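Local coordinates for Lin2004 protein (PDB 2HUJ) that is of unknown function but adopts a four-helical bundle fold and represents a novel family of bacterial proteins, at residues M20-R25 with D68-L73; Q28-N33 with S121-L126; W37-S42 with S104-R109. All coordinates share one frame; numbering follows the deposited sequence.

Contact 1: residues M20-R25 with D68-L73; sequences MELLIR and DDFLEL
R25 reaches from helix 16-45 to helix 52-81 and does most of the polar work here. Its chain runs extended from CG to NE (chi2 180°), which carries the head across to the second helix. Its NH1 gives two hydrogen bonds. One goes to the backbone carbonyl of D69, with R25 NH1 3.0 Å from D69 O. The other is a salt bridge to E72, with R25 NH1 3.1 Å from E72 OE1. That carboxylate oxygen is met from above its own plane, and the two flat groups are turned 40° apart. The guanidinium is also sandwiched: L73 CD1 lies over one face and D69 CB over the other. The rest of the contact is apolar. L22 CD1 touches both F70 CD1 and L73 CB, each at 4.0 Å. L73 CD1 also packs on E21 CG at 3.4 Å.

E21 positions the arginine from its own helix. R25 NE donates to E21 OE2 at 3.1 Å, one turn back. Behind the apolar part, F70 is backed by L91 and C95 of helix 88-104, and L22 by L133 of helix 112-137.

The two helices run roughly antiparallel in the four-helical bundle, at 150°. E21, R25 and E72 form one salt-bridge network along their outer seam. With NE and NH1 both bonded, the rotation of the guanidinium is fixed, and the two carboxylates probably offset its charge.

Contact 2: residues Q28-N33 with S121-L126; sequences QLLLQN and STKYTL
L126 of helix 112-137 packs against L29 and L30 of helix 16-45, in the interior of the four-helical bundle. The first and last helices of the chain run antiparallel here. Their local axes come within 9.9 Å and the angle between their directions is 163°.

The tight part is the leucine cluster. L126 CD1 sits against L29, 3.6 Å from L29 CG and equally close to L29 CD2. These two side chains meet at about a right angle. L30 comes in on the CB side of L126, with L30 CG 3.6 Å from L126 CB. The L30 and L126 side chains slide past each other in opposite directions. L30 has CG anti to its carbonyl carbon (chi1 -80°), and its CD2 end reaches the second helix at L126 CB and K123 O. C95 of helix 88-104 touches L29, and F70 of helix 52-81 touches L126, so all four helices meet around this cluster.

The other end is polar and water-bridged, and at K123 it turns toward solvent. The N33 amide lies across T122, with N33 CG 3.7 Å from T122 CG2. N33 ND2 gives its hydrogen bond to Y119 O, one turn before T122. T122 OG1 bonds to A94 O of helix 88-104. K123 lends only the base of its side chain, with K123 CB 3.9 Å from N33 ND2. Beyond that its chain bends at chi3 (61°) and leads away from helix 16-45, and its NZ bonds to Y119 OH. A water bridges the two segments, donating to N33 OD1 at 2.7 Å and to T122 OG1 at 3.2 Å.

Contact 3: residues W37-S42 with S104-R109; sequences WELYLS and SAFNGR
Apolar packing centres on L39, whose CD2 touches both A105 and F106. L39 CD2 lies 3.8 Å from A105 CB. L39 CD2 also makes a CH-pi contact over one face of the F106 ring, 3.9 Å from the centroid and 15° off the normal. F106 points its CB away from the helix, but the far end of its ring swings back to L39. Y40 CB rests on A105 CB at 4.2 Å.

Contacts with backbone carbonyls form a second group. Y40 CA makes a CA-H...O contact with A105 O at 3.6 Å. Y40 has CG anti to its backbone N (chi1 169°), which carries the ring edge to N107 O, 3.7 Å from Y40 CE1. CE1 is equally close to G108 O, which is approached obliquely.

These pairs join helix 16-45 of the four-helical bundle to the connection between helices 88-104 and 112-137. S104 to N107 form a type I beta turn. N107 OD1 then accepts from R109 N at 2.9 Å, an Asx turn.

Partners just beyond the segments add hydrogen bonds. Y40 OH bonds to S110 O. N43 ND2 bonds to A105 O, and R44 NH1 to G108 O.

In the fold
All three contacts use helix 16-45, each against a different partner. Contact 1 pairs it with helix 52-81, contact 2 with helix 112-137, and contact 3 with the connection that precedes that last helix. Contact 2 is the core one, its centre about 4 Å from the centre of the chain. Contacts 1 and 3 are only partly buried, lie on opposite sides of that centre and have centres about 26 Å apart. Contacts 1 and 2 touch where F70 CZ meets L126 CD2 at 3.6 Å. The chemistry follows place: ion pairs on the outer seam, leucines and a bridging water inside, aromatic and carbonyl contacts at the bundle end.

Contact 1: residues M20-R25 with D68-L73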
HETATM    1  N   MSE A  20       2.677 -17.467   2.274  1.00 27.87           N
HETATM    2  CA  MSE A  20       4.015 -16.858   2.201  1.00 29.22           C
HETATM    3  C   MSE A  20       4.031 -15.805   1.102  1.00 26.12           C
HETATM    4  O   MSE A  20       4.525 -14.709   1.296  1.00 22.38           O
HETATM    5  CB  MSE A  20       5.079 -17.925   1.937  1.00 30.38           C
HETATM    6  CG  MSE A  20       5.446 -18.776   3.159  1.00 39.37           C
HETATM    7 SE   MSE A  20       6.014 -17.683   4.703  0.75 44.25          SE
HETATM    8  CE  MSE A  20       7.187 -16.383   3.807  1.00 29.99           C
ATOM      9  N   GLU A  21       3.490 -16.154  -0.058  1.00 24.91           N
ATOM     10  CA  GLU A  21       3.437 -15.220  -1.166  1.00 25.23           C
ATOM     11  C   GLU A  21       2.624 -13.986  -0.816  1.00 26.16           C
ATOM     12  O   GLU A  21       3.046 -12.863  -1.118  1.00 26.93           O
ATOM     13  CB  GLU A  21       2.932 -15.906  -2.432  1.00 28.32           C
ATOM     14  CG  GLU A  21       3.023 -14.992  -3.674  1.00 30.62           C
ATOM     15  CD  GLU A  21       4.449 -14.620  -4.014  1.00 42.56           C
ATOM     16  OE1 GLU A  21       5.285 -15.541  -4.023  1.00 38.76           O
ATOM     17  OE2 GLU A  21       4.739 -13.429  -4.275  1.00 38.66           O
ATOM     18  N   LEU A  22       1.473 -14.176  -0.148  1.00 23.17           N
ATOM     19  CA  LEU A  22       0.699 -13.039   0.323  1.00 23.26           C
ATOM     20  C   LEU A  22       1.487 -12.139   1.294  1.00 21.31           C
ATOM     21  O   LEU A  22       1.477 -10.930   1.138  1.00 23.51           O
ATOM     22  CB  LEU A  22      -0.614 -13.510   0.987  1.00 22.60           C
ATOM     23  CG  LEU A  22      -1.533 -12.400   1.508  1.00 26.22           C
ATOM     24  CD1 LEU A  22      -1.902 -11.386   0.431  1.00 28.27           C
ATOM     25  CD2 LEU A  22      -2.766 -13.046   2.117  1.00 26.85           C
ATOM     26  N   LEU A  23       2.187 -12.735   2.253  1.00 23.81           N
ATOM     27  CA  LEU A  23       3.030 -11.989   3.186  1.00 23.73           C
ATOM     28  C   LEU A  23       4.047 -11.123   2.459  1.00 25.84           C
ATOM     29  O   LEU A  23       4.168  -9.921   2.725  1.00 25.93           O
ATOM     30  CB  LEU A  23       3.732 -12.942   4.144  1.00 25.57           C
ATOM     31  CG  LEU A  23       4.629 -12.333   5.235  1.00 27.29           C
ATOM     32  CD1 LEU A  23       3.931 -11.245   5.998  1.00 28.61           C
ATOM     33  CD2 LEU A  23       5.129 -13.407   6.173  1.00 30.01           C
ATOM     34  N   ILE A  24       4.758 -11.732   1.511  1.00 28.62           N
ATOM     35  CA  ILE A  24       5.736 -11.004   0.686  1.00 28.18           C
ATOM     36  C   ILE A  24       5.081  -9.818  -0.060  1.00 28.58           C
ATOM     37  O   ILE A  24       5.594  -8.700  -0.037  1.00 26.56           O
ATOM     38  CB  ILE A  24       6.442 -11.964  -0.291  1.00 30.00           C
ATOM     39  CG1 ILE A  24       7.325 -12.947   0.495  1.00 28.17           C
ATOM     40  CG2 ILE A  24       7.296 -11.189  -1.299  1.00 34.33           C
ATOM     41  CD1 ILE A  24       7.917 -14.040  -0.337  1.00 29.69           C
ATOM     42  N   ARG A  25       3.920 -10.043  -0.674  1.00 25.63           N
ATOM     43  CA  ARG A  25       3.238  -8.988  -1.382  1.00 25.25           C
ATOM     44  C   ARG A  25       2.683  -7.899  -0.458  1.00 24.66           C
ATOM     45  O   ARG A  25       2.629  -6.729  -0.824  1.00 28.19           O
ATOM     46  CB  ARG A  25       2.139  -9.576  -2.256  1.00 26.30           C
ATOM     47  CG  ARG A  25       2.704 -10.449  -3.318  1.00 31.51           C
ATOM     48  CD  ARG A  25       1.667 -11.027  -4.170  1.00 34.44           C
ATOM     49  NE  ARG A  25       2.306 -11.799  -5.227  1.00 34.87           N
ATOM     50  CZ  ARG A  25       1.680 -12.293  -6.294  1.00 39.44           C
ATOM     51  NH1 ARG A  25       0.389 -12.059  -6.525  1.00 30.80           N
ATOM     52  NH2 ARG A  25       2.375 -13.011  -7.162  1.00 36.42           N
ATOM     53  N   ASP A  68      -2.180  -4.438  -7.230  1.00 29.42           N
ATOM     54  CA  ASP A  68      -2.870  -5.503  -7.961  1.00 30.49           C
ATOM     55  C   ASP A  68      -2.340  -6.885  -7.553  1.00 29.87           C
ATOM     56  O   ASP A  68      -3.115  -7.816  -7.388  1.00 30.41           O
ATOM     57  CB  ASP A  68      -2.690  -5.343  -9.482  1.00 34.43           C
ATOM     58  CG  ASP A  68      -3.474  -4.145 -10.089  1.00 35.97           C
ATOM     59  OD1 ASP A  68      -4.351  -3.548  -9.454  1.00 36.82           O
ATOM     60  OD2 ASP A  68      -3.178  -3.832 -11.263  1.00 43.34           O
ATOM     61  N   ASP A  69      -1.014  -7.002  -7.403  1.00 28.06           N
ATOM     62  CA  ASP A  69      -0.366  -8.236  -6.990  1.00 27.51           C
ATOM     63  C   ASP A  69      -0.868  -8.632  -5.603  1.00 24.65           C
ATOM     64  O   ASP A  69      -1.193  -9.792  -5.355  1.00 26.34           O
ATOM     65  CB  ASP A  69       1.156  -8.050  -6.945  1.00 27.76           C
ATOM     66  CG  ASP A  69       1.815  -8.115  -8.318  1.00 36.85           C
ATOM     67  OD1 ASP A  69       1.101  -8.187  -9.346  1.00 38.46           O
ATOM     68  OD2 ASP A  69       3.069  -8.044  -8.349  1.00 40.57           O
ATOM     69  N   PHE A  70      -0.972  -7.653  -4.705  1.00 26.84           N
ATOM     70  CA  PHE A  70      -1.495  -7.928  -3.376  1.00 27.15           C
ATOM     71  C   PHE A  70      -2.937  -8.414  -3.418  1.00 28.42           C
ATOM     72  O   PHE A  70      -3.273  -9.442  -2.830  1.00 27.03           O
ATOM     73  CB  PHE A  70      -1.371  -6.691  -2.494  1.00 26.06           C
ATOM     74  CG  PHE A  70      -2.112  -6.779  -1.188  1.00 23.78           C
ATOM     75  CD1 PHE A  70      -1.563  -7.449  -0.056  1.00 24.69           C
ATOM     76  CD2 PHE A  70      -3.344  -6.158  -1.046  1.00 26.96           C
ATOM     77  CE1 PHE A  70      -2.252  -7.474   1.140  1.00 24.66           C
ATOM     78  CE2 PHE A  70      -4.032  -6.197   0.143  1.00 26.99           C
ATOM     79  CZ  PHE A  70      -3.508  -6.860   1.235  1.00 24.96           C
ATOM     80  N   LEU A  71      -3.790  -7.691  -4.126  1.00 27.99           N
ATOM     81  CA  LEU A  71      -5.208  -8.039  -4.168  1.00 28.42           C
ATOM     82  C   LEU A  71      -5.473  -9.393  -4.801  1.00 27.60           C
ATOM     83  O   LEU A  71      -6.384 -10.099  -4.380  1.00 27.28           O
ATOM     84  CB  LEU A  71      -6.016  -6.990  -4.911  1.00 28.31           C
ATOM     85  CG  LEU A  71      -6.188  -5.654  -4.174  1.00 27.74           C
ATOM     86  CD1 LEU A  71      -6.852  -4.684  -5.136  1.00 34.65           C
ATOM     87  CD2 LEU A  71      -6.986  -5.824  -2.889  1.00 31.33           C
ATOM     88  N   GLU A  72      -4.683  -9.750  -5.806  1.00 29.41           N
ATOM     89  CA  GLU A  72      -4.802 -11.056  -6.481  1.00 30.02           C
ATOM     90  C   GLU A  72      -4.855 -12.210  -5.495  1.00 27.88           C
ATOM     91  O   GLU A  72      -5.630 -13.133  -5.678  1.00 27.24           O
ATOM     92  CB  GLU A  72      -3.627 -11.245  -7.444  1.00 29.22           C
ATOM     93  CG  GLU A  72      -3.743 -12.445  -8.331  1.00 33.33           C
ATOM     94  CD  GLU A  72      -2.456 -12.785  -9.068  1.00 40.66           C
ATOM     95  OE1 GLU A  72      -1.454 -12.028  -8.971  1.00 48.17           O
ATOM     96  OE2 GLU A  72      -2.469 -13.834  -9.752  1.00 55.57           O
ATOM     97  N   LEU A  73      -4.031 -12.142  -4.454  1.00 25.37           N
ATOM     98  CA  LEU A  73      -4.001 -13.149  -3.391  1.00 25.43           C
ATOM     99  C   LEU A  73      -4.814 -12.800  -2.151  1.00 22.65           C
ATOM    100  O   LEU A  73      -5.408 -13.679  -1.514  1.00 26.69           O
ATOM    101  CB  LEU A  73      -2.560 -13.390  -2.970  1.00 26.36           C
ATOM    102  CG  LEU A  73      -1.595 -13.829  -4.074  1.00 34.86           C
ATOM    103  CD1 LEU A  73      -0.297 -14.218  -3.421  1.00 36.74           C
ATOM    104  CD2 LEU A  73      -2.157 -15.005  -4.848  1.00 35.87           C
TER

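Contact 2: residues Q28-N33 with S121-L126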
ATOM      1  N   GLN A  28       5.717  -5.781   0.352  1.00 25.51           N
ATOM      2  CA  GLN A  28       6.025  -4.965  -0.802  1.00 27.33           C
ATOM      3  C   GLN A  28       5.075  -3.769  -0.869  1.00 25.96           C
ATOM      4  O   GLN A  28       5.494  -2.638  -1.140  1.00 26.12           O
ATOM      5  CB  GLN A  28       5.915  -5.819  -2.062  1.00 28.28           C
ATOM      6  CG  GLN A  28       6.115  -5.060  -3.327  1.00 31.73           C
ATOM      7  CD  GLN A  28       7.509  -5.218  -3.819  1.00 49.55           C
ATOM      8  OE1 GLN A  28       7.758  -5.997  -4.722  1.00 59.82           O
ATOM      9  NE2 GLN A  28       8.441  -4.534  -3.187  1.00 51.52           N
ATOM     10  N   LEU A  29       3.790  -4.009  -0.622  1.00 25.34           N
ATOM     11  CA  LEU A  29       2.806  -2.926  -0.644  1.00 24.75           C
ATOM     12  C   LEU A  29       3.001  -1.915   0.497  1.00 26.02           C
ATOM     13  O   LEU A  29       2.836  -0.704   0.287  1.00 25.80           O
ATOM     14  CB  LEU A  29       1.396  -3.493  -0.641  1.00 24.20           C
ATOM     15  CG  LEU A  29       0.269  -2.481  -0.899  1.00 24.44           C
ATOM     16  CD1 LEU A  29       0.466  -1.687  -2.207  1.00 28.99           C
ATOM     17  CD2 LEU A  29      -1.081  -3.174  -0.914  1.00 27.30           C
ATOM     18  N   LEU A  30       3.339  -2.412   1.687  1.00 25.92           N
ATOM     19  CA  LEU A  30       3.753  -1.540   2.802  1.00 26.42           C
ATOM     20  C   LEU A  30       4.929  -0.659   2.442  1.00 26.48           C
ATOM     21  O   LEU A  30       4.957   0.537   2.732  1.00 24.73           O
ATOM     22  CB  LEU A  30       4.086  -2.339   4.031  1.00 25.47           C
ATOM     23  CG  LEU A  30       2.905  -2.814   4.880  1.00 26.28           C
ATOM     24  CD1 LEU A  30       3.350  -3.960   5.740  1.00 29.94           C
ATOM     25  CD2 LEU A  30       2.423  -1.628   5.738  1.00 26.41           C
ATOM     26  N   LEU A  31       5.909  -1.239   1.771  1.00 23.88           N
ATOM     27  CA  LEU A  31       7.062  -0.476   1.310  1.00 26.13           C
ATOM     28  C   LEU A  31       6.689   0.613   0.300  1.00 24.37           C
ATOM     29  O   LEU A  31       7.191   1.757   0.379  1.00 26.14           O
ATOM     30  CB  LEU A  31       8.126  -1.423   0.713  1.00 23.68           C
ATOM     31  CG  LEU A  31       9.515  -0.829   0.545  1.00 31.09           C
ATOM     32  CD1 LEU A  31      10.150  -0.589   1.945  1.00 35.31           C
ATOM     33  CD2 LEU A  31      10.425  -1.721  -0.301  1.00 33.35           C
ATOM     34  N   GLN A  32       5.796   0.283  -0.628  1.00 25.58           N
ATOM     35  CA  GLN A  32       5.290   1.285  -1.554  1.00 25.18           C
ATOM     36  C   GLN A  32       4.641   2.442  -0.814  1.00 25.29           C
ATOM     37  O   GLN A  32       4.829   3.615  -1.170  1.00 26.38           O
ATOM     38  CB  GLN A  32       4.313   0.673  -2.562  1.00 26.72           C
ATOM     39  CG  GLN A  32       3.753   1.673  -3.572  1.00 28.74           C
ATOM     40  CD  GLN A  32       4.824   2.285  -4.479  1.00 32.19           C
ATOM     41  OE1 GLN A  32       5.507   1.555  -5.157  1.00 29.47           O
ATOM     42  NE2 GLN A  32       4.976   3.633  -4.475  1.00 28.21           N
ATOM     43  N   ASN A  33       3.832   2.101   0.172  1.00 25.08           N
ATOM     44  CA  ASN A  33       3.108   3.104   0.957  1.00 24.05           C
ATOM     45  C   ASN A  33       4.122   4.062   1.605  1.00 26.80           C
ATOM     46  O   ASN A  33       3.940   5.286   1.579  1.00 26.71           O
ATOM     47  CB  ASN A  33       2.226   2.392   1.976  1.00 26.13           C
ATOM     48  CG  ASN A  33       1.290   3.358   2.709  1.00 26.06           C
ATOM     49  OD1 ASN A  33       0.619   4.184   2.060  1.00 27.24           O
ATOM     50  ND2 ASN A  33       1.252   3.275   4.021  1.00 27.09           N
ATOM     51  N   SER A 121      -3.826   4.955   7.357  1.00 23.68           N
ATOM     52  CA  SER A 121      -4.896   3.972   7.216  1.00 22.71           C
ATOM     53  C   SER A 121      -4.353   2.716   6.518  1.00 24.50           C
ATOM     54  O   SER A 121      -4.561   1.593   6.972  1.00 25.86           O
ATOM     55  CB  SER A 121      -6.069   4.559   6.422  1.00 24.98           C
ATOM     56  OG  SER A 121      -7.065   3.577   6.201  1.00 26.75           O
ATOM     57  N   THR A 122      -3.668   2.903   5.397  1.00 24.70           N
ATOM     58  CA  THR A 122      -3.036   1.787   4.714  1.00 25.35           C
ATOM     59  C   THR A 122      -2.036   1.050   5.561  1.00 27.61           C
ATOM     60  O   THR A 122      -2.028  -0.191   5.605  1.00 24.33           O
ATOM     61  CB  THR A 122      -2.366   2.272   3.415  1.00 27.54           C
ATOM     62  OG1 THR A 122      -3.387   2.784   2.548  1.00 29.04           O
ATOM     63  CG2 THR A 122      -1.674   1.125   2.727  1.00 27.12           C
ATOM     64  N   LYS A 123      -1.198   1.805   6.255  1.00 26.05           N
ATOM     65  CA  LYS A 123      -0.188   1.206   7.087  1.00 26.39           C
ATOM     66  C   LYS A 123      -0.820   0.330   8.164  1.00 24.81           C
ATOM     67  O   LYS A 123      -0.364  -0.780   8.399  1.00 23.85           O
ATOM     68  CB  LYS A 123       0.705   2.284   7.716  1.00 26.18           C
ATOM     69  CG  LYS A 123       1.832   1.718   8.604  1.00 27.21           C
ATOM     70  CD  LYS A 123       2.969   2.732   8.920  1.00 31.53           C
ATOM     71  CE  LYS A 123       2.510   3.961   9.669  1.00 39.96           C
ATOM     72  NZ  LYS A 123       3.677   4.855  10.100  1.00 37.44           N
ATOM     73  N   TYR A 124      -1.873   0.825   8.788  1.00 24.44           N
ATOM     74  CA  TYR A 124      -2.621   0.082   9.819  1.00 24.09           C
ATOM     75  C   TYR A 124      -3.203  -1.219   9.302  1.00 25.35           C
ATOM     76  O   TYR A 124      -2.968  -2.289   9.866  1.00 26.62           O
ATOM     77  CB  TYR A 124      -3.672   0.967  10.494  1.00 28.03           C
ATOM     78  CG  TYR A 124      -3.103   2.177  11.221  1.00 28.94           C
ATOM     79  CD1 TYR A 124      -1.748   2.228  11.640  1.00 31.29           C
ATOM     80  CD2 TYR A 124      -3.892   3.277  11.484  1.00 23.10           C
ATOM     81  CE1 TYR A 124      -1.222   3.365  12.269  1.00 33.97           C
ATOM     82  CE2 TYR A 124      -3.391   4.399  12.141  1.00 26.66           C
ATOM     83  CZ  TYR A 124      -2.059   4.442  12.527  1.00 31.23           C
ATOM     84  OH  TYR A 124      -1.627   5.582  13.162  1.00 33.71           O
ATOM     85  N   THR A 125      -3.899  -1.145   8.194  1.00 23.01           N
ATOM     86  CA  THR A 125      -4.562  -2.315   7.624  1.00 26.40           C
ATOM     87  C   THR A 125      -3.541  -3.367   7.195  1.00 25.92           C
ATOM     88  O   THR A 125      -3.703  -4.559   7.472  1.00 26.12           O
ATOM     89  CB  THR A 125      -5.429  -1.891   6.442  1.00 27.41           C
ATOM     90  OG1 THR A 125      -6.463  -0.993   6.902  1.00 30.00           O
ATOM     91  CG2 THR A 125      -6.061  -3.112   5.738  1.00 27.46           C
ATOM     92  N   LEU A 126      -2.491  -2.934   6.503  1.00 24.48           N
ATOM     93  CA  LEU A 126      -1.533  -3.894   5.943  1.00 24.40           C
ATOM     94  C   LEU A 126      -0.614  -4.452   7.019  1.00 23.68           C
ATOM     95  O   LEU A 126      -0.169  -5.619   6.931  1.00 26.25           O
ATOM     96  CB  LEU A 126      -0.713  -3.243   4.809  1.00 24.39           C
ATOM     97  CG  LEU A 126      -1.512  -2.833   3.576  1.00 26.31           C
ATOM     98  CD1 LEU A 126      -0.602  -2.265   2.544  1.00 27.93           C
ATOM     99  CD2 LEU A 126      -2.349  -3.948   3.018  1.00 27.58           C
TER
HETATM  100  O   HOH W   1      -1.740   5.197   1.315  1.00 25.22           O

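Contact 3: residues W37-S42 with S104-R109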
ATOM      1  N   TRP A  37       4.929   8.246   1.052  1.00 26.47           N
ATOM      2  CA  TRP A  37       4.994   9.192   2.172  1.00 26.88           C
ATOM      3  C   TRP A  37       6.329   9.920   2.172  1.00 26.69           C
ATOM      4  O   TRP A  37       6.389  11.132   2.353  1.00 24.33           O
ATOM      5  CB  TRP A  37       4.803   8.401   3.463  1.00 28.32           C
ATOM      6  CG  TRP A  37       4.851   9.175   4.731  1.00 25.10           C
ATOM      7  CD1 TRP A  37       5.705   8.976   5.760  1.00 30.22           C
ATOM      8  CD2 TRP A  37       3.971  10.256   5.139  1.00 23.81           C
ATOM      9  NE1 TRP A  37       5.423   9.848   6.782  1.00 28.45           N
ATOM     10  CE2 TRP A  37       4.374  10.647   6.432  1.00 29.99           C
ATOM     11  CE3 TRP A  37       2.902  10.919   4.532  1.00 30.23           C
ATOM     12  CZ2 TRP A  37       3.766  11.712   7.129  1.00 29.84           C
ATOM     13  CZ3 TRP A  37       2.278  11.967   5.235  1.00 29.58           C
ATOM     14  CH2 TRP A  37       2.708  12.337   6.512  1.00 29.18           C
ATOM     15  N   GLU A  38       7.417   9.191   1.961  1.00 27.83           N
ATOM     16  CA  GLU A  38       8.728   9.841   1.943  1.00 29.14           C
ATOM     17  C   GLU A  38       8.921  10.773   0.757  1.00 26.71           C
ATOM     18  O   GLU A  38       9.536  11.824   0.909  1.00 28.18           O
ATOM     19  CB  GLU A  38       9.857   8.818   1.995  1.00 27.75           C
ATOM     20  CG  GLU A  38       9.875   7.974   3.299  1.00 39.19           C
ATOM     21  CD  GLU A  38      10.167   8.791   4.567  1.00 54.06           C
ATOM     22  OE1 GLU A  38      10.827   9.867   4.478  1.00 57.18           O
ATOM     23  OE2 GLU A  38       9.734   8.345   5.656  1.00 57.11           O
ATOM     24  N   LEU A  39       8.379  10.421  -0.403  1.00 26.96           N
ATOM     25  CA  LEU A  39       8.436  11.313  -1.570  1.00 26.25           C
ATOM     26  C   LEU A  39       7.655  12.594  -1.285  1.00 25.67           C
ATOM     27  O   LEU A  39       8.133  13.695  -1.544  1.00 26.01           O
ATOM     28  CB  LEU A  39       7.902  10.604  -2.831  1.00 26.79           C
ATOM     29  CG  LEU A  39       7.847  11.433  -4.123  1.00 29.05           C
ATOM     30  CD1 LEU A  39       9.230  11.953  -4.461  1.00 30.79           C
ATOM     31  CD2 LEU A  39       7.301  10.596  -5.252  1.00 28.67           C
ATOM     32  N   TYR A  40       6.465  12.430  -0.713  1.00 23.36           N
ATOM     33  CA  TYR A  40       5.616  13.571  -0.360  1.00 23.84           C
ATOM     34  C   TYR A  40       6.347  14.504   0.578  1.00 25.52           C
ATOM     35  O   TYR A  40       6.411  15.734   0.339  1.00 25.24           O
ATOM     36  CB  TYR A  40       4.305  13.086   0.235  1.00 24.57           C
ATOM     37  CG  TYR A  40       3.475  14.178   0.856  1.00 23.48           C
ATOM     38  CD1 TYR A  40       3.024  15.259   0.117  1.00 27.00           C
ATOM     39  CD2 TYR A  40       3.188  14.155   2.216  1.00 25.12           C
ATOM     40  CE1 TYR A  40       2.252  16.265   0.701  1.00 27.89           C
ATOM     41  CE2 TYR A  40       2.446  15.175   2.802  1.00 25.72           C
ATOM     42  CZ  TYR A  40       1.975  16.220   2.052  1.00 24.18           C
ATOM     43  OH  TYR A  40       1.243  17.206   2.677  1.00 25.69           O
ATOM     44  N   LEU A  41       6.856  13.944   1.680  1.00 25.40           N
ATOM     45  CA  LEU A  41       7.557  14.747   2.682  1.00 27.16           C
ATOM     46  C   LEU A  41       8.727  15.488   2.061  1.00 28.48           C
ATOM     47  O   LEU A  41       8.953  16.664   2.370  1.00 28.03           O
ATOM     48  CB  LEU A  41       8.031  13.894   3.852  1.00 26.35           C
ATOM     49  CG  LEU A  41       6.912  13.330   4.733  1.00 26.75           C
ATOM     50  CD1 LEU A  41       7.505  12.537   5.868  1.00 30.82           C
ATOM     51  CD2 LEU A  41       5.949  14.406   5.228  1.00 31.80           C
ATOM     52  N   SER A  42       9.466  14.821   1.185  1.00 27.51           N
ATOM     53  CA  SER A  42      10.588  15.475   0.527  1.00 27.30           C
ATOM     54  C   SER A  42      10.139  16.644  -0.343  1.00 26.99           C
ATOM     55  O   SER A  42      10.770  17.693  -0.358  1.00 30.29           O
ATOM     56  CB  SER A  42      11.429  14.488  -0.285  1.00 28.62           C
ATOM     57  OG  SER A  42      10.804  14.119  -1.513  1.00 39.60           O
ATOM     58  N   SER A 104      -0.395  11.987  -5.508  1.00 26.69           N
ATOM     59  CA  SER A 104      -0.277  13.207  -4.680  1.00 28.65           C
ATOM     60  C   SER A 104       1.141  13.467  -4.166  1.00 26.53           C
ATOM     61  O   SER A 104       1.483  14.608  -3.887  1.00 26.99           O
ATOM     62  CB  SER A 104      -1.231  13.106  -3.487  1.00 28.54           C
ATOM     63  OG  SER A 104      -2.570  13.125  -3.947  1.00 30.03           O
ATOM     64  N   ALA A 105       1.956  12.408  -4.043  1.00 24.93           N
ATOM     65  CA  ALA A 105       3.302  12.556  -3.516  1.00 25.90           C
ATOM     66  C   ALA A 105       4.179  13.540  -4.341  1.00 27.66           C
ATOM     67  O   ALA A 105       5.113  14.108  -3.837  1.00 28.32           O
ATOM     68  CB  ALA A 105       3.967  11.236  -3.466  1.00 27.34           C
ATOM     69  N   PHE A 106       3.875  13.689  -5.622  1.00 26.70           N
ATOM     70  CA  PHE A 106       4.636  14.610  -6.471  1.00 26.30           C
ATOM     71  C   PHE A 106       4.327  16.078  -6.218  1.00 28.41           C
ATOM     72  O   PHE A 106       5.001  16.944  -6.774  1.00 28.28           O
ATOM     73  CB  PHE A 106       4.394  14.259  -7.943  1.00 27.02           C
ATOM     74  CG  PHE A 106       5.042  12.963  -8.340  1.00 26.99           C
ATOM     75  CD1 PHE A 106       4.399  11.753  -8.134  1.00 27.86           C
ATOM     76  CD2 PHE A 106       6.347  12.957  -8.824  1.00 30.05           C
ATOM     77  CE1 PHE A 106       5.023  10.555  -8.461  1.00 26.54           C
ATOM     78  CE2 PHE A 106       6.988  11.749  -9.142  1.00 27.99           C
ATOM     79  CZ  PHE A 106       6.316  10.556  -8.961  1.00 28.55           C
ATOM     80  N   ASN A 107       3.328  16.348  -5.370  1.00 27.01           N
ATOM     81  CA  ASN A 107       2.915  17.687  -5.040  1.00 28.48           C
ATOM     82  C   ASN A 107       3.022  17.893  -3.534  1.00 26.27           C
ATOM     83  O   ASN A 107       2.166  17.424  -2.764  1.00 27.07           O
ATOM     84  CB  ASN A 107       1.486  17.909  -5.497  1.00 26.12           C
ATOM     85  CG  ASN A 107       0.965  19.293  -5.134  1.00 25.34           C
ATOM     86  OD1 ASN A 107       1.713  20.173  -4.706  1.00 28.70           O
ATOM     87  ND2 ASN A 107      -0.335  19.488  -5.312  1.00 30.14           N
ATOM     88  N   GLY A 108       4.081  18.569  -3.121  1.00 27.68           N
ATOM     89  CA  GLY A 108       4.308  18.859  -1.716  1.00 26.87           C
ATOM     90  C   GLY A 108       3.260  19.723  -1.056  1.00 27.79           C
ATOM     91  O   GLY A 108       3.222  19.803   0.160  1.00 30.94           O
ATOM     92  N   ARG A 109       2.424  20.384  -1.852  1.00 25.74           N
ATOM     93  CA  ARG A 109       1.334  21.195  -1.326  1.00 26.92           C
ATOM     94  C   ARG A 109       0.042  20.402  -1.179  1.00 25.85           C
ATOM     95  O   ARG A 109      -0.977  20.974  -0.782  1.00 26.91           O
ATOM     96  CB  ARG A 109       1.143  22.460  -2.177  1.00 27.51           C
ATOM     97  CG  ARG A 109       2.329  23.394  -2.052  1.00 30.86           C
ATOM     98  CD  ARG A 109       2.162  24.659  -2.858  1.00 44.55           C
ATOM     99  NE  ARG A 109       3.363  25.506  -2.778  1.00 53.50           N
ATOM    100  CZ  ARG A 109       4.483  25.333  -3.494  1.00 55.79           C
ATOM    101  NH1 ARG A 109       4.610  24.318  -4.358  1.00 58.07           N
ATOM    102  NH2 ARG A 109       5.497  26.183  -3.336  1.00 55.48           N
TER